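Long-range contact in putative adenosine kinase (Schistosoma mansoni, PDB 3VAS), which probably phosphorylates adenosine to AMP at the expense of ATP, as a ribokinase-family nucleoside kinase of a parasitic flatworm: residues S203-P217 / M230-E243. Sequence-based numbering, arbitrary orientation.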
ATOM      1  N   SER A 203       4.635  17.799  -4.120  1.00 26.35           N
ATOM      2  CA  SER A 203       3.184  17.821  -3.958  1.00 32.34           C
ATOM      3  C   SER A 203       2.718  19.005  -3.110  1.00 32.42           C
ATOM      4  O   SER A 203       1.857  19.776  -3.532  1.00 36.78           O
ATOM      5  CB  SER A 203       2.684  16.506  -3.351  1.00 29.66           C
ATOM      6  OG  SER A 203       1.280  16.540  -3.122  1.00 28.34           O
ATOM      7  N   LEU A 204       3.296  19.153  -1.922  1.00 29.62           N
ATOM      8  CA  LEU A 204       2.889  20.213  -1.004  1.00 32.02           C
ATOM      9  C   LEU A 204       3.121  21.609  -1.582  1.00 38.01           C
ATOM     10  O   LEU A 204       2.263  22.489  -1.467  1.00 37.87           O
ATOM     11  CB  LEU A 204       3.603  20.081   0.342  1.00 28.66           C
ATOM     12  CG  LEU A 204       2.936  20.868   1.470  1.00 30.29           C
ATOM     13  CD1 LEU A 204       1.578  20.261   1.784  1.00 30.03           C
ATOM     14  CD2 LEU A 204       3.809  20.913   2.718  1.00 30.54           C
ATOM     15  N   GLU A 205       4.277  21.811  -2.208  1.00 40.23           N
ATOM     16  CA  GLU A 205       4.602  23.113  -2.778  1.00 43.59           C
ATOM     17  C   GLU A 205       3.679  23.461  -3.945  1.00 39.73           C
ATOM     18  O   GLU A 205       3.445  24.633  -4.226  1.00 42.03           O
ATOM     19  CB  GLU A 205       6.078  23.193  -3.192  1.00 51.47           C
ATOM     20  CG  GLU A 205       6.429  22.453  -4.473  1.00 61.15           C
ATOM     21  CD  GLU A 205       7.907  22.565  -4.831  1.00 70.12           C
ATOM     22  OE1 GLU A 205       8.233  22.558  -6.040  1.00 72.89           O
ATOM     23  OE2 GLU A 205       8.742  22.655  -3.904  1.00 72.62           O
ATOM     24  N   ASN A 206       3.138  22.443  -4.608  1.00 38.17           N
ATOM     25  CA  ASN A 206       2.226  22.664  -5.730  1.00 40.00           C
ATOM     26  C   ASN A 206       0.754  22.437  -5.389  1.00 39.39           C
ATOM     27  O   ASN A 206      -0.098  22.439  -6.277  1.00 38.97           O
ATOM     28  CB  ASN A 206       2.632  21.811  -6.935  1.00 39.02           C
ATOM     29  CG  ASN A 206       3.930  22.276  -7.562  1.00 38.90           C
ATOM     30  OD1 ASN A 206       4.912  21.537  -7.611  1.00 38.31           O
ATOM     31  ND2 ASN A 206       3.944  23.514  -8.037  1.00 39.68           N
ATOM     32  N   GLU A 207       0.470  22.255  -4.099  1.00 40.15           N
ATOM     33  CA  GLU A 207      -0.895  22.057  -3.608  1.00 41.84           C
ATOM     34  C   GLU A 207      -1.604  20.888  -4.282  1.00 40.32           C
ATOM     35  O   GLU A 207      -2.770  20.987  -4.664  1.00 44.40           O
ATOM     36  CB  GLU A 207      -1.725  23.339  -3.737  1.00 47.19           C
ATOM     37  CG  GLU A 207      -1.491  24.339  -2.611  1.00 54.56           C
ATOM     38  CD  GLU A 207      -1.839  23.764  -1.245  1.00 58.43           C
ATOM     39  OE1 GLU A 207      -3.024  23.435  -1.019  1.00 60.10           O
ATOM     40  OE2 GLU A 207      -0.925  23.632  -0.400  1.00 57.51           O
ATOM     41  N   LYS A 208      -0.887  19.782  -4.427  1.00 34.61           N
ATOM     42  CA  LYS A 208      -1.452  18.570  -4.995  1.00 27.37           C
ATOM     43  C   LYS A 208      -1.941  17.650  -3.885  1.00 25.81           C
ATOM     44  O   LYS A 208      -1.884  18.002  -2.706  1.00 30.65           O
ATOM     45  CB  LYS A 208      -0.418  17.861  -5.871  1.00 30.33           C
ATOM     46  CG  LYS A 208       0.045  18.690  -7.063  1.00 28.70           C
ATOM     47  CD  LYS A 208       1.078  17.946  -7.893  1.00 36.28           C
ATOM     48  CE  LYS A 208       1.529  18.768  -9.092  1.00 36.08           C
ATOM     49  NZ  LYS A 208       2.365  17.972 -10.031  1.00 33.75           N
ATOM     50  N   LEU A 209      -2.421  16.470  -4.260  1.00 24.80           N
ATOM     51  CA  LEU A 209      -2.962  15.530  -3.285  1.00 26.44           C
ATOM     52  C   LEU A 209      -2.009  14.368  -3.035  1.00 25.15           C
ATOM     53  O   LEU A 209      -1.822  13.512  -3.899  1.00 23.62           O
ATOM     54  CB  LEU A 209      -4.317  14.995  -3.753  1.00 25.37           C
ATOM     55  CG  LEU A 209      -5.078  14.191  -2.699  1.00 27.64           C
ATOM     56  CD1 LEU A 209      -5.709  15.130  -1.662  1.00 29.75           C
ATOM     57  CD2 LEU A 209      -6.127  13.293  -3.343  1.00 27.15           C
ATOM     58  N   PHE A 210      -1.420  14.331  -1.845  1.00 25.94           N
ATOM     59  CA  PHE A 210      -0.491  13.264  -1.497  1.00 23.30           C
ATOM     60  C   PHE A 210      -1.123  12.300  -0.501  1.00 22.94           C
ATOM     61  O   PHE A 210      -1.492  12.694   0.602  1.00 26.87           O
ATOM     62  CB  PHE A 210       0.809  13.840  -0.924  1.00 25.60           C
ATOM     63  CG  PHE A 210       1.904  12.815  -0.761  1.00 24.41           C
ATOM     64  CD1 PHE A 210       2.824  12.602  -1.775  1.00 24.70           C
ATOM     65  CD2 PHE A 210       2.004  12.062   0.400  1.00 20.83           C
ATOM     66  CE1 PHE A 210       3.829  11.661  -1.635  1.00 27.33           C
ATOM     67  CE2 PHE A 210       3.007  11.120   0.549  1.00 23.49           C
ATOM     68  CZ  PHE A 210       3.920  10.915  -0.474  1.00 24.26           C
ATOM     69  N   CYS A 211      -1.225  11.032  -0.890  1.00 20.17           N
ATOM     70  CA  CYS A 211      -1.849  10.011  -0.055  1.00 21.76           C
ATOM     71  C   CYS A 211      -0.816   9.021   0.468  1.00 23.42           C
ATOM     72  O   CYS A 211       0.008   8.510  -0.291  1.00 20.97           O
ATOM     73  CB  CYS A 211      -2.942   9.278  -0.839  1.00 23.76           C
ATOM     74  SG  CYS A 211      -4.133  10.389  -1.646  1.00 27.45           S
ATOM     75  N   PHE A 212      -0.872   8.748   1.768  1.00 24.58           N
ATOM     76  CA  PHE A 212       0.163   7.978   2.444  1.00 21.18           C
ATOM     77  C   PHE A 212      -0.454   6.849   3.259  1.00 21.87           C
ATOM     78  O   PHE A 212      -1.472   7.040   3.924  1.00 24.02           O
ATOM     79  CB  PHE A 212       0.979   8.913   3.343  1.00 21.59           C
ATOM     80  CG  PHE A 212       2.101   8.233   4.085  1.00 18.69           C
ATOM     81  CD1 PHE A 212       3.171   7.677   3.399  1.00 19.22           C
ATOM     82  CD2 PHE A 212       2.097   8.176   5.470  1.00 16.98           C
ATOM     83  CE1 PHE A 212       4.208   7.056   4.080  1.00 23.38           C
ATOM     84  CE2 PHE A 212       3.129   7.555   6.163  1.00 22.50           C
ATOM     85  CZ  PHE A 212       4.187   6.995   5.466  1.00 23.56           C
ATOM     86  N   ASN A 213       0.156   5.670   3.198  1.00 18.84           N
ATOM     87  CA  ASN A 213      -0.322   4.524   3.966  1.00 19.64           C
ATOM     88  C   ASN A 213       0.684   4.133   5.056  1.00 22.46           C
ATOM     89  O   ASN A 213       1.878   4.005   4.782  1.00 22.40           O
ATOM     90  CB  ASN A 213      -0.592   3.336   3.033  1.00 17.43           C
ATOM     91  CG  ASN A 213      -1.592   2.338   3.618  1.00 19.65           C
ATOM     92  OD1 ASN A 213      -1.391   1.798   4.709  1.00 19.35           O
ATOM     93  ND2 ASN A 213      -2.681   2.099   2.891  1.00 18.90           N
ATOM     94  N   LEU A 214       0.207   3.955   6.286  1.00 20.86           N
ATOM     95  CA  LEU A 214       1.081   3.525   7.384  1.00 20.44           C
ATOM     96  C   LEU A 214       1.676   2.133   7.112  1.00 20.77           C
ATOM     97  O   LEU A 214       2.764   1.804   7.593  1.00 22.24           O
ATOM     98  CB  LEU A 214       0.341   3.549   8.731  1.00 19.44           C
ATOM     99  CG  LEU A 214      -0.207   4.891   9.241  1.00 20.84           C
ATOM    100  CD1 LEU A 214      -0.927   4.731  10.582  1.00 23.45           C
ATOM    101  CD2 LEU A 214       0.901   5.934   9.349  1.00 19.80           C
ATOM    102  N   SER A 215       0.940   1.323   6.354  1.00 18.01           N
ATOM    103  CA  SER A 215       1.445   0.074   5.770  1.00 18.08           C
ATOM    104  C   SER A 215       1.701  -1.109   6.719  1.00 18.06           C
ATOM    105  O   SER A 215       1.252  -2.221   6.443  1.00 18.75           O
ATOM    106  CB  SER A 215       2.670   0.333   4.888  1.00 19.27           C
ATOM    107  OG  SER A 215       2.329   1.186   3.810  1.00 25.25           O
ATOM    108  N   ALA A 216       2.425  -0.875   7.814  1.00 18.80           N
ATOM    109  CA  ALA A 216       2.788  -1.943   8.749  1.00 20.55           C
ATOM    110  C   ALA A 216       3.282  -1.380  10.086  1.00 21.22           C
ATOM    111  O   ALA A 216       3.916  -0.325  10.121  1.00 21.04           O
ATOM    112  CB  ALA A 216       3.856  -2.844   8.135  1.00 22.15           C
ATOM    113  N   PRO A 217       3.005  -2.094  11.189  1.00 20.24           N
ATOM    114  CA  PRO A 217       3.419  -1.630  12.520  1.00 25.12           C
ATOM    115  C   PRO A 217       4.924  -1.363  12.658  1.00 25.99           C
ATOM    116  O   PRO A 217       5.289  -0.395  13.319  1.00 26.47           O
ATOM    117  CB  PRO A 217       2.988  -2.780  13.441  1.00 21.18           C
ATOM    118  CG  PRO A 217       1.851  -3.418  12.717  1.00 24.43           C
ATOM    119  CD  PRO A 217       2.237  -3.349  11.262  1.00 19.74           C
ATOM    120  N   MET A 230       6.667  12.072   6.619  1.00 21.68           N
ATOM    121  CA  MET A 230       5.749  11.839   5.507  1.00 20.42           C
ATOM    122  C   MET A 230       4.339  12.366   5.801  1.00 21.81           C
ATOM    123  O   MET A 230       3.725  13.011   4.953  1.00 22.78           O
ATOM    124  CB  MET A 230       5.704  10.354   5.137  1.00 17.36           C
ATOM    125  CG  MET A 230       6.999   9.832   4.520  1.00 23.87           C
ATOM    126  SD  MET A 230       7.538  10.804   3.098  1.00 31.26           S
ATOM    127  CE  MET A 230       6.205  10.498   1.964  1.00 20.78           C
ATOM    128  N   ILE A 231       3.837  12.092   7.003  1.00 19.94           N
ATOM    129  CA  ILE A 231       2.532  12.599   7.410  1.00 22.38           C
ATOM    130  C   ILE A 231       2.464  14.117   7.233  1.00 28.39           C
ATOM    131  O   ILE A 231       1.435  14.654   6.811  1.00 29.39           O
ATOM    132  CB  ILE A 231       2.188  12.196   8.863  1.00 18.34           C
ATOM    133  CG1 ILE A 231       1.977  10.680   8.954  1.00 17.34           C
ATOM    134  CG2 ILE A 231       0.944  12.916   9.347  1.00 19.28           C
ATOM    135  CD1 ILE A 231       1.681  10.183  10.354  1.00 17.42           C
ATOM    136  N   SER A 232       3.575  14.804   7.502  1.00 25.98           N
ATOM    137  CA  SER A 232       3.584  16.268   7.436  1.00 25.46           C
ATOM    138  C   SER A 232       3.446  16.823   6.009  1.00 23.74           C
ATOM    139  O   SER A 232       3.249  18.025   5.828  1.00 23.88           O
ATOM    140  CB  SER A 232       4.800  16.867   8.172  1.00 25.07           C
ATOM    141  OG  SER A 232       6.002  16.746   7.426  1.00 25.72           O
ATOM    142  N   TYR A 233       3.532  15.950   5.005  1.00 22.39           N
ATOM    143  CA  TYR A 233       3.279  16.347   3.617  1.00 23.46           C
ATOM    144  C   TYR A 233       2.023  15.673   3.059  1.00 26.72           C
ATOM    145  O   TYR A 233       1.635  15.916   1.914  1.00 30.08           O
ATOM    146  CB  TYR A 233       4.471  16.001   2.714  1.00 23.61           C
ATOM    147  CG  TYR A 233       5.765  16.708   3.066  1.00 25.15           C
ATOM    148  CD1 TYR A 233       6.658  16.151   3.974  1.00 23.54           C
ATOM    149  CD2 TYR A 233       6.095  17.924   2.482  1.00 26.55           C
ATOM    150  CE1 TYR A 233       7.842  16.788   4.297  1.00 26.53           C
ATOM    151  CE2 TYR A 233       7.277  18.571   2.798  1.00 29.64           C
ATOM    152  CZ  TYR A 233       8.149  17.997   3.708  1.00 30.09           C
ATOM    153  OH  TYR A 233       9.327  18.632   4.033  1.00 31.94           O
ATOM    154  N   SER A 234       1.395  14.822   3.864  1.00 24.42           N
ATOM    155  CA  SER A 234       0.274  14.017   3.387  1.00 22.41           C
ATOM    156  C   SER A 234      -1.063  14.714   3.593  1.00 25.04           C
ATOM    157  O   SER A 234      -1.342  15.224   4.675  1.00 25.22           O
ATOM    158  CB  SER A 234       0.257  12.660   4.088  1.00 22.53           C
ATOM    159  OG  SER A 234       1.466  11.961   3.868  1.00 23.18           O
ATOM    160  N   ASN A 235      -1.883  14.734   2.549  1.00 23.37           N
ATOM    161  CA  ASN A 235      -3.237  15.262   2.655  1.00 25.33           C
ATOM    162  C   ASN A 235      -4.202  14.200   3.156  1.00 24.96           C
ATOM    163  O   ASN A 235      -5.217  14.513   3.779  1.00 23.68           O
ATOM    164  CB  ASN A 235      -3.706  15.799   1.308  1.00 26.19           C
ATOM    165  CG  ASN A 235      -2.726  16.775   0.705  1.00 28.01           C
ATOM    166  OD1 ASN A 235      -1.822  16.386  -0.040  1.00 24.02           O
ATOM    167  ND2 ASN A 235      -2.889  18.052   1.033  1.00 28.56           N
ATOM    168  N   ILE A 236      -3.882  12.940   2.871  1.00 19.89           N
ATOM    169  CA  ILE A 236      -4.701  11.812   3.308  1.00 20.80           C
ATOM    170  C   ILE A 236      -3.807  10.699   3.853  1.00 21.03           C
ATOM    171  O   ILE A 236      -2.817  10.328   3.221  1.00 18.57           O
ATOM    172  CB  ILE A 236      -5.556  11.245   2.148  1.00 20.64           C
ATOM    173  CG1 ILE A 236      -6.409  12.347   1.511  1.00 22.33           C
ATOM    174  CG2 ILE A 236      -6.445  10.103   2.634  1.00 19.66           C
ATOM    175  CD1 ILE A 236      -7.311  11.851   0.395  1.00 24.25           C
ATOM    176  N   VAL A 237      -4.154  10.177   5.028  1.00 17.50           N
ATOM    177  CA  VAL A 237      -3.397   9.084   5.632  1.00 16.64           C
ATOM    178  C   VAL A 237      -4.296   7.882   5.892  1.00 20.05           C
ATOM    179  O   VAL A 237      -5.349   8.011   6.523  1.00 22.42           O
ATOM    180  CB  VAL A 237      -2.726   9.511   6.961  1.00 20.69           C
ATOM    181  CG1 VAL A 237      -1.952   8.348   7.570  1.00 16.07           C
ATOM    182  CG2 VAL A 237      -1.810  10.708   6.746  1.00 21.08           C
ATOM    183  N   PHE A 238      -3.880   6.722   5.391  1.00 17.41           N
ATOM    184  CA  PHE A 238      -4.593   5.471   5.608  1.00 16.59           C
ATOM    185  C   PHE A 238      -3.846   4.628   6.634  1.00 22.54           C
ATOM    186  O   PHE A 238      -2.612   4.613   6.659  1.00 25.76           O
ATOM    187  CB  PHE A 238      -4.677   4.662   4.308  1.00 15.77           C
ATOM    188  CG  PHE A 238      -5.494   5.309   3.223  1.00 17.50           C
ATOM    189  CD1 PHE A 238      -6.848   5.038   3.103  1.00 18.16           C
ATOM    190  CD2 PHE A 238      -4.903   6.162   2.304  1.00 17.36           C
ATOM    191  CE1 PHE A 238      -7.601   5.614   2.098  1.00 20.43           C
ATOM    192  CE2 PHE A 238      -5.654   6.746   1.284  1.00 17.40           C
ATOM    193  CZ  PHE A 238      -7.003   6.470   1.184  1.00 20.09           C
ATOM    194  N   GLY A 239      -4.592   3.903   7.459  1.00 21.49           N
ATOM    195  CA  GLY A 239      -3.991   2.991   8.413  1.00 19.19           C
ATOM    196  C   GLY A 239      -4.974   1.916   8.814  1.00 20.00           C
ATOM    197  O   GLY A 239      -6.163   2.019   8.516  1.00 23.45           O
ATOM    198  N   ASN A 240      -4.486   0.874   9.473  1.00 21.46           N
ATOM    199  CA  ASN A 240      -5.378  -0.097  10.105  1.00 22.17           C
ATOM    200  C   ASN A 240      -5.199  -0.089  11.624  1.00 21.60           C
ATOM    201  O   ASN A 240      -4.379   0.664  12.146  1.00 24.73           O
ATOM    202  CB  ASN A 240      -5.219  -1.505   9.506  1.00 23.07           C
ATOM    203  CG  ASN A 240      -3.851  -2.124   9.779  1.00 25.77           C
ATOM    204  OD1 ASN A 240      -3.149  -1.742  10.714  1.00 25.06           O
ATOM    205  ND2 ASN A 240      -3.472  -3.098   8.958  1.00 28.11           N
ATOM    206  N   GLU A 241      -5.952  -0.929  12.324  1.00 21.40           N
ATOM    207  CA  GLU A 241      -5.944  -0.927  13.785  1.00 24.90           C
ATOM    208  C   GLU A 241      -4.569  -1.229  14.407  1.00 25.50           C
ATOM    209  O   GLU A 241      -4.139  -0.529  15.322  1.00 24.24           O
ATOM    210  CB  GLU A 241      -7.012  -1.880  14.334  1.00 27.74           C
ATOM    211  CG  GLU A 241      -7.241  -1.746  15.836  1.00 32.08           C
ATOM    212  CD  GLU A 241      -8.653  -2.113  16.241  1.00 41.67           C
ATOM    213  OE1 GLU A 241      -9.228  -1.406  17.096  1.00 47.08           O
ATOM    214  OE2 GLU A 241      -9.190  -3.106  15.704  1.00 44.24           O
ATOM    215  N   SER A 242      -3.879  -2.250  13.909  1.00 25.06           N
ATOM    216  CA  SER A 242      -2.573  -2.608  14.461  1.00 27.89           C
ATOM    217  C   SER A 242      -1.515  -1.526  14.214  1.00 29.32           C
ATOM    218  O   SER A 242      -0.631  -1.316  15.042  1.00 29.25           O
ATOM    219  CB  SER A 242      -2.099  -3.952  13.911  1.00 31.91           C
ATOM    220  OG  SER A 242      -1.977  -3.910  12.502  1.00 36.98           O
ATOM    221  N   GLU A 243      -1.611  -0.840  13.078  1.00 27.17           N
ATOM    222  CA  GLU A 243      -0.681   0.250  12.773  1.00 24.58           C
ATOM    223  C   GLU A 243      -0.942   1.464  13.662  1.00 21.94           C
ATOM    224  O   GLU A 243      -0.011   2.128  14.115  1.00 25.27           O
ATOM    225  CB  GLU A 243      -0.775   0.647  11.295  1.00 24.25           C
ATOM    226  CG  GLU A 243      -0.301  -0.437  10.337  1.00 28.71           C
ATOM    227  CD  GLU A 243      -1.007  -0.390   8.994  1.00 32.34           C
ATOM    228  OE1 GLU A 243      -1.682   0.623   8.710  1.00 31.89           O
ATOM    229  OE2 GLU A 243      -0.896  -1.372   8.226  1.00 33.67           O
TER
HETATM  230  O   HOH W   1       0.726  17.353  -0.580  1.00 28.54           O
HETATM  231  O   HOH W   2      -1.426  19.833  -0.631  1.00 38.05           O
HETATM  232  O   HOH W   3      -3.220   0.256   6.401  1.00 39.42           O
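With CG anti to the backbone N (chi1 -179°), Phe212 turns one face of its ring to Met230 CB, and the Met230 chain, bent at chi2 and chi3, brings CE up to Phe210. Both phenylalanines belong to strand 209-213, which runs parallel to strand 236-240 in the Rossmann-like alpha/beta core of the ribokinase fold; Met230 comes from the end of helix 224-231, on the side of the sheet that carries Phe212 and Val237. Met230 CB stands over the Phe212 ring, 3.8 Å from its centroid, a CH-pi contact, while Met230 CE lies 3.4 Å from Phe210 CZ; a flexible thioether suits a place where one chain must serve two rings. Ser234 is small enough to fit between the strands' ends and the helix: its OG meets the edge of the Phe210 ring and donates to Met230 O, which satisfies a buried hydroxyl. Asn235 imitates a strand residue, its OD1 taking a nearly straight bond (175°) from Phe210 N at 2.8 Å while its own N donates to Phe210 O. Regular parallel pairing follows, Phe212 N to Ile236 O, Phe238 N to Phe212 O and Leu214 N to Phe238 O. At the end of strand 209-213, on the side nearer the bound adenosine, Asn213 OD1 accepts from Ser215 N in an Asx turn. Asn240 and Glu243 form a capping box, and one water bridges Asn213 OD1, at 2.9 Å, and Glu243 OE1, at 2.8 Å.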